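Local coordinates for tail spike protein gp49 (Pseudomonas phage LKA1, PDB 4RU4) that probably cleaves the O-specific polysaccharide of Pseudomonas as a lyase in the phage tailspike, helping the virus breach the host cell envelope, at residues 260-265 with 287-292. Sequence-based numbering, arbitrary orientation. Where two conformers were deposited one is given.
Sequences NISNIG and KVYARR. With NA (sodium ion), chain Y; EDO (1,2-ethanediol), chain T.
Ile261 and Asn263 each use both N and O in the backbone ladder to Lys287, Tyr289 and Arg291; the axes of strands 260-263 and 287-290 run parallel, at 5° to each other, with a closest approach of 4.5 Å. Ile261 N donates to Lys287 O and Ile261 O accepts from Tyr289 N at 2.9 Å; Asn263 N reaches Tyr289 O at 2.8 Å, and Asn263 O takes Arg291 N in a more bent bond (138° at the hydrogen). Each of these four carbonyl oxygens also receives a CA-H, as Ile261 O does from Val288 CA. This in-register pairing, repeated with strand 237-240 before it and strand 317-320 after it, is that of successive coils in a right-handed parallel beta-helix, consistent with the pectin lyase-like family. Ile261, Val288, Asn263 and Ala290 share the inward face. There Val288 CG1 lies 4.2 Å from Ile261 CB, and both side chains also meet Ile273. Buried Asn263 gives ND2 to the carbonyls of Asn242 and Tyr271, while OD1 accepts Gly265 N at 2.9 Å, closing an Asx turn where the strand ends; that N-H stands well above the amide plane. The other face, with Asn260, Lys287, Ser262 and Tyr289, meets a second subunit. The Asn260 and Lys287 side chains cross obliquely; Asn260 OD1 lies 3.7 Å from Lys287 CB, and Asn260 ND2 bonds Asp253 of that subunit. Lys287 turns at chi4 (-75°), directing NZ to both hydroxyls of an ethanediol, probably from crystallisation, and to a salt bridge with Glu172 of the second subunit. Ile264 CA approaches the edge of the Tyr289 ring, which also makes a cation-pi contact with Arg184 of the second subunit; an in-plane water links Tyr289 OH to Ile264 O.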
ATOM      1  N   ASN B 260       7.552 -15.248  13.921  1.00  7.91           N
ATOM      2  CA  ASN B 260       6.269 -15.809  14.335  1.00  5.55           C
ATOM      3  C   ASN B 260       6.198 -15.727  15.847  1.00  6.28           C
ATOM      4  O   ASN B 260       6.955 -16.385  16.538  1.00  5.57           O
ATOM      5  CB  ASN B 260       6.097 -17.261  13.869  1.00  7.54           C
ATOM      6  CG  ASN B 260       5.694 -17.352  12.388  1.00 12.16           C
ATOM      7  OD1 ASN B 260       6.035 -16.475  11.598  1.00 14.48           O
ATOM      8  ND2 ASN B 260       4.944 -18.389  12.025  1.00  9.28           N
ATOM      9  N   ILE B 261       5.269 -14.922  16.339  1.00  5.43           N
ATOM     10  CA  ILE B 261       5.160 -14.653  17.757  1.00  6.78           C
ATOM     11  C   ILE B 261       3.776 -15.074  18.232  1.00  8.25           C
ATOM     12  O   ILE B 261       2.753 -14.672  17.646  1.00  8.43           O
ATOM     13  CB  ILE B 261       5.310 -13.149  18.061  1.00  7.08           C
ATOM     14  CG1 ILE B 261       6.549 -12.545  17.355  1.00  5.48           C
ATOM     15  CG2 ILE B 261       5.355 -12.943  19.593  1.00  5.71           C
ATOM     16  CD1 ILE B 261       7.875 -13.256  17.711  1.00  7.29           C
ATOM     17  N   SER B 262       3.722 -15.883  19.290  0.68  6.70           N
ATOM     18  CA  SER B 262       2.433 -16.368  19.800  0.68  8.40           C
ATOM     19  C   SER B 262       2.387 -16.293  21.319  0.68  9.85           C
ATOM     20  O   SER B 262       3.095 -17.040  21.997  0.68  9.17           O
ATOM     21  CB  SER B 262       2.186 -17.820  19.351  0.68  7.19           C
ATOM     22  OG  SER B 262       0.947 -18.317  19.842  0.68  7.86           O
ATOM     23  N   ASN B 263       1.550 -15.407  21.854  1.00  8.02           N
ATOM     24  CA  ASN B 263       1.392 -15.310  23.302  1.00  9.44           C
ATOM     25  C   ASN B 263      -0.009 -15.729  23.748  1.00  8.57           C
ATOM     26  O   ASN B 263      -0.980 -15.015  23.524  1.00  6.56           O
ATOM     27  CB  ASN B 263       1.766 -13.903  23.824  1.00  6.22           C
ATOM     28  CG  ASN B 263       1.689 -13.806  25.347  1.00  7.99           C
ATOM     29  OD1 ASN B 263       1.622 -14.820  26.038  1.00  8.25           O
ATOM     30  ND2 ASN B 263       1.639 -12.580  25.867  1.00  6.45           N
ATOM     31  N   ILE B 264      -0.085 -16.901  24.398  1.00  7.40           N
ATOM     32  CA  ILE B 264      -1.338 -17.476  24.855  1.00  9.69           C
ATOM     33  C   ILE B 264      -1.890 -16.610  25.973  1.00 10.38           C
ATOM     34  O   ILE B 264      -3.105 -16.590  26.208  1.00 10.02           O
ATOM     35  CB  ILE B 264      -1.077 -18.941  25.330  1.00  7.83           C
ATOM     36  CG1 ILE B 264      -0.873 -19.816  24.097  1.00 11.33           C
ATOM     37  CG2 ILE B 264      -2.181 -19.485  26.245  1.00 11.16           C
ATOM     38  CD1 ILE B 264      -0.144 -21.126  24.381  1.00 18.47           C
ATOM     39  N   GLY B 265      -0.983 -15.906  26.650  1.00  8.11           N
ATOM     40  CA  GLY B 265      -1.332 -14.990  27.721  1.00  9.69           C
ATOM     41  C   GLY B 265      -1.451 -15.688  29.066  1.00 11.65           C
ATOM     42  O   GLY B 265      -1.480 -16.917  29.122  1.00 13.19           O
ATOM     43  N   LYS B 287       3.883 -13.076  11.576  1.00  9.12           N
ATOM     44  CA  LYS B 287       2.614 -13.751  11.899  1.00  5.03           C
ATOM     45  C   LYS B 287       2.497 -13.758  13.408  1.00  8.94           C
ATOM     46  O   LYS B 287       3.409 -14.238  14.103  1.00 10.71           O
ATOM     47  CB  LYS B 287       2.584 -15.189  11.330  1.00  5.03           C
ATOM     48  CG  LYS B 287       1.284 -15.973  11.641  1.00  5.43           C
ATOM     49  CD  LYS B 287       1.142 -17.236  10.744  1.00  5.06           C
ATOM     50  CE  LYS B 287      -0.076 -18.094  11.189  1.00  9.29           C
ATOM     51  NZ  LYS B 287       0.257 -18.835  12.447  1.00  7.35           N
ATOM     52  N   VAL B 288       1.421 -13.167  13.937  1.00  5.19           N
ATOM     53  CA  VAL B 288       1.349 -12.918  15.363  1.00  6.49           C
ATOM     54  C   VAL B 288      -0.019 -13.311  15.943  1.00  5.37           C
ATOM     55  O   VAL B 288      -1.081 -13.029  15.343  1.00  8.85           O
ATOM     56  CB  VAL B 288       1.649 -11.424  15.680  1.00  7.39           C
ATOM     57  CG1 VAL B 288       1.749 -11.205  17.185  1.00  6.84           C
ATOM     58  CG2 VAL B 288       2.933 -10.941  14.967  1.00  5.23           C
ATOM     59  N   TYR B 289       0.012 -13.990  17.087  1.00  8.34           N
ATOM     60  CA  TYR B 289      -1.184 -14.232  17.900  1.00  6.22           C
ATOM     61  C   TYR B 289      -0.914 -13.774  19.324  1.00  6.51           C
ATOM     62  O   TYR B 289       0.164 -14.019  19.846  1.00  6.36           O
ATOM     63  CB  TYR B 289      -1.573 -15.729  17.960  1.00  6.52           C
ATOM     64  CG  TYR B 289      -2.657 -15.955  18.983  1.00  6.64           C
ATOM     65  CD1 TYR B 289      -4.000 -15.690  18.685  1.00  5.73           C
ATOM     66  CD2 TYR B 289      -2.336 -16.351  20.288  1.00  8.24           C
ATOM     67  CE1 TYR B 289      -4.987 -15.866  19.633  1.00  6.11           C
ATOM     68  CE2 TYR B 289      -3.316 -16.509  21.248  1.00  6.02           C
ATOM     69  CZ  TYR B 289      -4.636 -16.254  20.921  1.00  7.76           C
ATOM     70  OH  TYR B 289      -5.599 -16.433  21.897  1.00  8.82           O
ATOM     71  N   ALA B 290      -1.892 -13.134  19.954  1.00  5.78           N
ATOM     72  CA  ALA B 290      -1.869 -12.958  21.413  1.00  5.93           C
ATOM     73  C   ALA B 290      -3.311 -12.918  21.898  1.00  5.99           C
ATOM     74  O   ALA B 290      -4.184 -12.514  21.153  1.00  7.00           O
ATOM     75  CB  ALA B 290      -1.124 -11.696  21.818  1.00  6.90           C
ATOM     76  N   ARG B 291      -3.559 -13.358  23.131  1.00  8.86           N
ATOM     77  CA  ARG B 291      -4.915 -13.393  23.662  1.00  9.03           C
ATOM     78  C   ARG B 291      -5.570 -12.024  23.509  1.00  8.62           C
ATOM     79  O   ARG B 291      -6.668 -11.944  23.004  1.00  8.76           O
ATOM     80  CB  ARG B 291      -4.946 -13.844  25.136  1.00  6.42           C
ATOM     81  CG  ARG B 291      -6.370 -14.060  25.653  1.00 10.67           C
ATOM     82  CD  ARG B 291      -6.433 -14.423  27.148  1.00 13.51           C
ATOM     83  NE  ARG B 291      -6.050 -13.283  27.989  1.00 16.75           N
ATOM     84  CZ  ARG B 291      -6.883 -12.339  28.433  1.00 18.56           C
ATOM     85  NH1 ARG B 291      -8.188 -12.371  28.133  1.00 15.33           N
ATOM     86  NH2 ARG B 291      -6.400 -11.351  29.182  1.00 17.26           N
ATOM     87  N   ARG B 292      -4.882 -10.951  23.900  1.00  6.20           N
ATOM     88  CA  ARG B 292      -5.504  -9.617  23.815  1.00 11.90           C
ATOM     89  C   ARG B 292      -5.102  -8.783  22.582  1.00 10.19           C
ATOM     90  O   ARG B 292      -5.928  -8.549  21.699  1.00  9.07           O
ATOM     91  CB  ARG B 292      -5.311  -8.824  25.106  1.00 10.98           C
ATOM     92  CG  ARG B 292      -6.225  -9.369  26.227  1.00 13.87           C
ATOM     93  CD  ARG B 292      -6.184  -8.532  27.476  1.00 14.99           C
ATOM     94  NE  ARG B 292      -6.856  -7.246  27.312  1.00 15.65           N
ATOM     95  CZ  ARG B 292      -6.228  -6.085  27.120  1.00 19.93           C
ATOM     96  NH1 ARG B 292      -4.876  -6.020  27.031  1.00 16.09           N
ATOM     97  NH2 ARG B 292      -6.969  -4.976  27.001  1.00 23.32           N
TER
HETATM   98 NA    NA Y 807       1.047 -21.195  20.641  1.00 12.15          NA
HETATM   99  C1  EDO T 802       2.161 -17.111  15.142  1.00 14.48           C
HETATM  100  O1  EDO T 802       2.396 -18.212  14.247  1.00 18.32           O
HETATM  101  C2  EDO T 802       0.858 -17.351  15.886  1.00 11.84           C
HETATM  102  O2  EDO T 802      -0.275 -17.404  15.008  1.00 11.53           O
HETATM  103  O   HOH W   1      -4.858 -17.634  24.153  1.00  4.77           O
HETATM  104  O   HOH W   2       2.414 -22.722  22.398  1.00 27.86           O